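Local structure of alpha-11 giardin (Giardia intestinalis, 2II2) at residues R150-S155 with T184-E189; A157-V162 with K191-R196. The protein binds calcium as a member of the annexin family and probably contributes to parasite attachment and to the cytoskeleton of the ventral disk. All blocks are in the same frame, centred on the assembly; numbering follows the deposited sequence.

Overall arrangement
Interactions 1 and 2 lie about 11 Å apart, centre to centre, on the same side of the chain's centre, and both use helix 187-201. Interaction 1 is a surface contact that ties the loop ahead of helix 156-169 to the start of helix 187-201 through hydrogen bonds of side chains and backbone, and two waters. Interaction 2 is more buried and brings the two helices together with alanines, an isoleucine and the aliphatic parts of Asp159 and Arg196, without a direct hydrogen bond across it. The segments alternate along the chain, and a salt bridge joins the contacts: Arg153 of the loop meets Asp159 of the helix, beside Ile193. Polar bonding gives way to packing within a few residues.

Interaction 1: residues R150-S155 with T184-E189; sequences RTPRGS and TSTADE
Glu189 grips the passing loop with both carboxylate oxygens: OE1 accepts from Arg153 N and OE2 from Gly154 N, each at 2.8 Å. Both donors arrive on syn sides, somewhat out of the carboxylate plane. Two waters also donate to OE1, one linking it to Ser155 N and the other to Thr151 O and Thr186 N. Thr186 is the N-cap, its OG1 accepting from Glu189 N at 3.1 Å; the reciprocal bond of a capping box is replaced by the water between Thr186 N and OE1. Glycine suits the turn, where phi of Gly154 is +63°. Arg150 bends at chi3 (89°), which in the conformer described sets NE to donate to Ser185 O (2.7 Å, 171°) in the planes of both guanidinium and carbonyl, with NH2 3.6 Å from Ala187 CB; a second conformer is modelled, so this bond may be intermittent. Arg153 likewise donates from its guanidinium edge, NH2 to Ser185 OG at 2.9 Å, while NE forms a salt bridge with Asp159. Ser185 OG also bonds Leu181 O. Thr151 N donates to Thr184 O at 3.1 Å, and the loop, joining helices 137-147 and 156-169, runs across the start of helix 187-201, with Asn229 of helix 216-230 touching Arg150 and Ser185.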
# COMPACT_ATOMS: atom_id res chain seq x y z
N ARG A 150 18.70 3.23 -6.55
CA ARG A 150 18.55 3.15 -8.01
C ARG A 150 19.79 3.81 -8.66
O ARG A 150 20.23 4.88 -8.23
CB ARG A 150 17.23 3.84 -8.45
CG ARG A 150 15.91 3.29 -7.78
CD ARG A 150 14.62 4.17 -8.00
NE ARG A 150 13.90 3.79 -9.22
CZ ARG A 150 12.75 4.28 -9.68
NH1 ARG A 150 12.06 5.22 -9.05
NH2 ARG A 150 12.27 3.77 -10.81
N THR A 151 20.38 3.15 -9.66
CA THR A 151 21.53 3.67 -10.39
C THR A 151 21.44 3.15 -11.82
O THR A 151 21.01 2.03 -12.06
CB THR A 151 22.90 3.24 -9.79
OG1 THR A 151 23.02 1.82 -9.80
CG2 THR A 151 23.12 3.75 -8.37
N PRO A 152 21.82 4.00 -12.79
CA PRO A 152 21.81 3.52 -14.17
C PRO A 152 22.83 2.41 -14.40
O PRO A 152 23.91 2.44 -13.80
CB PRO A 152 22.22 4.76 -14.97
CG PRO A 152 21.96 5.90 -14.07
CD PRO A 152 22.22 5.42 -12.69
N ARG A 153 22.50 1.47 -15.29
CA ARG A 153 23.43 0.40 -15.67
C ARG A 153 23.85 0.47 -17.11
O ARG A 153 24.84 -0.15 -17.46
CB ARG A 153 22.84 -0.98 -15.37
CG ARG A 153 22.53 -1.20 -13.89
CD ARG A 153 21.87 -2.55 -13.64
NE ARG A 153 20.56 -2.67 -14.27
CZ ARG A 153 19.39 -2.49 -13.66
NH1 ARG A 153 19.32 -2.14 -12.37
NH2 ARG A 153 18.27 -2.67 -14.36
N GLY A 154 23.09 1.16 -17.96
CA GLY A 154 23.47 1.22 -19.38
C GLY A 154 23.44 -0.14 -20.06
O GLY A 154 24.19 -0.40 -20.98
N SER A 155 22.57 -1.02 -19.58
CA SER A 155 22.49 -2.38 -20.12
C SER A 155 21.03 -2.80 -20.34
O SER A 155 20.59 -3.87 -19.89
CB SER A 155 23.21 -3.38 -19.20
OG SER A 155 22.67 -3.38 -17.89
N THR A 184 16.71 -1.77 -8.21
CA THR A 184 17.79 -0.82 -8.44
C THR A 184 17.69 -0.10 -9.77
O THR A 184 18.58 0.70 -10.09
CB THR A 184 19.19 -1.50 -8.36
OG1 THR A 184 19.33 -2.46 -9.42
CG2 THR A 184 19.44 -2.18 -7.02
N SER A 185 16.64 -0.32 -10.54
CA SER A 185 16.51 0.35 -11.84
C SER A 185 16.06 1.77 -11.65
O SER A 185 15.14 2.03 -10.89
CB SER A 185 15.47 -0.34 -12.73
OG SER A 185 15.85 -1.66 -13.11
N THR A 186 16.68 2.67 -12.41
CA THR A 186 16.10 4.00 -12.52
C THR A 186 14.79 3.94 -13.32
O THR A 186 14.59 3.02 -14.13
CB THR A 186 17.04 4.99 -13.20
OG1 THR A 186 17.23 4.58 -14.56
CG2 THR A 186 18.37 5.08 -12.48
N ALA A 187 13.93 4.93 -13.13
CA ALA A 187 12.68 4.98 -13.89
C ALA A 187 12.96 5.08 -15.39
O ALA A 187 12.28 4.45 -16.19
CB ALA A 187 11.79 6.14 -13.44
N ASP A 188 13.94 5.89 -15.77
CA ASP A 188 14.22 6.06 -17.19
C ASP A 188 14.66 4.75 -17.83
O ASP A 188 14.15 4.37 -18.89
CB ASP A 188 15.28 7.15 -17.42
CG ASP A 188 14.75 8.57 -17.24
OD1 ASP A 188 13.55 8.78 -17.00
OD2 ASP A 188 15.58 9.49 -17.34
N GLU A 189 15.63 4.08 -17.22
CA GLU A 189 16.08 2.82 -17.79
C GLU A 189 14.99 1.75 -17.72
O GLU A 189 14.85 0.96 -18.65
CB GLU A 189 17.32 2.31 -17.09
CG GLU A 189 18.55 3.08 -17.53
CD GLU A 189 19.89 2.41 -17.18
OE1 GLU A 189 19.90 1.47 -16.34
OE2 GLU A 189 20.94 2.90 -17.71
O HOH W 1 18.84 1.36 -13.81
O HOH W 2 20.24 -0.93 -17.87

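Interaction 2: residues A157-V162 with K191-R196; sequences ASDAEV and KEINHR
Asp159 OD2 meets Ile193 CD1 at 3.6 Å while forming a salt bridge with Arg153 NE, and its partner oxygen OD1 is hydrogen-bonded to Ser155 OG. The buried carboxylate therefore has a polar partner for each oxygen, and the nearby positive charge would be expected to keep it ionised. An acidic residue also suits the first turns of helix 156-169, where the helix dipole should favour a negative group. Its aliphatic part packs as well: Asp159 CB lies 3.8 Å from Ile193 CD1, the two side chains crossing obliquely. In Ile193, chi2 of 164° carries CD1 out toward the aspartate, whereas the CG2 branch leans on the backbone of Ala160, 4.0 Å from Ala160 N. The side chain of Ile193 also touches Val156 and Leu163, as fits a branched aliphatic residue in a buried place.

Ala160 occupies the closest point of the two backbones, its CA being 5.2 Å from that of Ile193. A side chain no larger than a methyl lets the backbones come this close; Ala160 CB rests 3.8 Å from Ile193 O and 3.7 Å from Arg196 CB. Toward the exposed side Arg196 closes the contact with the length of its chain. The bend at chi3, 93°, brings NE to 3.3 Å from Ala157 CA, to which the guanidinium is tilted, and NE and NH2 lie against the Ala157 methyl, so that this arginine acts here through packing.

The helix segments approach to 8.4 Å between axes and cross at -58°, a close pairing consistent with the small Ala157 and Ala160 on helix 156-169. Packing of inclined helices into bundles is characteristic of the all-helical annexin fold, and here it joins helices 156-169 and 187-201 away from the calcium site at Ile60 and Glu66.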
# COMPACT_ATOMS: atom_id res chain seq x y z
N ALA A 157 19.16 -3.74 -22.94
CA ALA A 157 18.85 -4.98 -23.69
C ALA A 157 19.13 -6.22 -22.87
O ALA A 157 18.31 -7.17 -22.80
CB ALA A 157 19.61 -5.03 -25.01
N SER A 158 20.31 -6.24 -22.26
CA SER A 158 20.67 -7.40 -21.47
C SER A 158 19.80 -7.55 -20.22
O SER A 158 19.49 -8.67 -19.82
CB SER A 158 22.16 -7.46 -21.13
OG SER A 158 22.60 -6.34 -20.41
N ASP A 159 19.36 -6.44 -19.63
CA ASP A 159 18.48 -6.51 -18.48
C ASP A 159 17.12 -7.09 -18.85
O ASP A 159 16.54 -7.88 -18.10
CB ASP A 159 18.31 -5.11 -17.89
CG ASP A 159 19.54 -4.60 -17.16
OD1 ASP A 159 20.50 -5.36 -16.95
OD2 ASP A 159 19.51 -3.39 -16.81
N ALA A 160 16.60 -6.71 -20.01
CA ALA A 160 15.38 -7.33 -20.49
C ALA A 160 15.53 -8.85 -20.69
O ALA A 160 14.62 -9.61 -20.37
CB ALA A 160 14.92 -6.66 -21.77
N GLU A 161 16.70 -9.27 -21.19
CA GLU A 161 16.99 -10.67 -21.34
C GLU A 161 17.09 -11.39 -19.98
O GLU A 161 16.64 -12.51 -19.86
CB GLU A 161 18.27 -10.88 -22.17
CG GLU A 161 18.09 -10.65 -23.66
CD GLU A 161 17.35 -11.77 -24.40
OE1 GLU A 161 16.92 -12.77 -23.78
OE2 GLU A 161 17.21 -11.61 -25.63
N VAL A 162 17.63 -10.73 -18.96
CA VAL A 162 17.71 -11.30 -17.62
C VAL A 162 16.28 -11.57 -17.13
O VAL A 162 15.98 -12.65 -16.56
CB VAL A 162 18.46 -10.37 -16.62
CG1 VAL A 162 18.29 -10.85 -15.16
CG2 VAL A 162 19.93 -10.28 -16.99
N LYS A 191 11.72 2.00 -17.90
CA LYS A 191 10.72 2.17 -18.95
C LYS A 191 11.22 1.47 -20.23
O LYS A 191 10.45 0.79 -20.95
CB LYS A 191 10.50 3.65 -19.23
CG LYS A 191 9.34 3.94 -20.17
CD LYS A 191 9.11 5.42 -20.38
CE LYS A 191 7.85 5.62 -21.23
NZ LYS A 191 7.57 7.07 -21.39
N GLU A 192 12.52 1.64 -20.52
CA GLU A 192 13.12 1.01 -21.69
C GLU A 192 13.24 -0.52 -21.55
O GLU A 192 12.99 -1.26 -22.51
CB GLU A 192 14.48 1.64 -21.96
CG GLU A 192 14.36 3.12 -22.27
CD GLU A 192 15.64 3.92 -22.05
OE1 GLU A 192 16.69 3.33 -21.71
OE2 GLU A 192 15.58 5.17 -22.21
N ILE A 193 13.61 -1.00 -20.36
CA ILE A 193 13.71 -2.43 -20.09
C ILE A 193 12.35 -3.09 -20.28
O ILE A 193 12.25 -4.15 -20.92
CB ILE A 193 14.27 -2.68 -18.68
CG1 ILE A 193 15.74 -2.23 -18.59
CG2 ILE A 193 14.08 -4.14 -18.26
CD1 ILE A 193 16.22 -2.08 -17.13
N ASN A 194 11.32 -2.44 -19.74
CA ASN A 194 9.97 -2.93 -19.85
C ASN A 194 9.53 -3.06 -21.31
O ASN A 194 8.98 -4.09 -21.72
CB ASN A 194 9.04 -2.01 -19.06
CG ASN A 194 7.62 -2.46 -19.11
OD1 ASN A 194 7.28 -3.54 -18.60
ND2 ASN A 194 6.76 -1.63 -19.69
N HIS A 195 9.76 -2.02 -22.09
CA HIS A 195 9.39 -2.08 -23.49
C HIS A 195 10.14 -3.19 -24.21
O HIS A 195 9.54 -3.95 -24.99
CB HIS A 195 9.67 -0.74 -24.15
CG HIS A 195 9.52 -0.75 -25.64
ND1 HIS A 195 8.32 -1.05 -26.25
CD2 HIS A 195 10.40 -0.51 -26.64
CE1 HIS A 195 8.46 -0.99 -27.56
NE2 HIS A 195 9.72 -0.66 -27.83
N ARG A 196 11.44 -3.30 -23.95
CA ARG A 196 12.24 -4.34 -24.63
C ARG A 196 11.73 -5.72 -24.26
O ARG A 196 11.68 -6.62 -25.12
CB ARG A 196 13.72 -4.18 -24.28
CG ARG A 196 14.43 -2.95 -24.90
CD ARG A 196 15.93 -3.01 -24.69
NE ARG A 196 16.67 -3.63 -25.80
CZ ARG A 196 17.15 -2.98 -26.86
NH1 ARG A 196 16.96 -1.67 -26.99
NH2 ARG A 196 17.81 -3.65 -27.80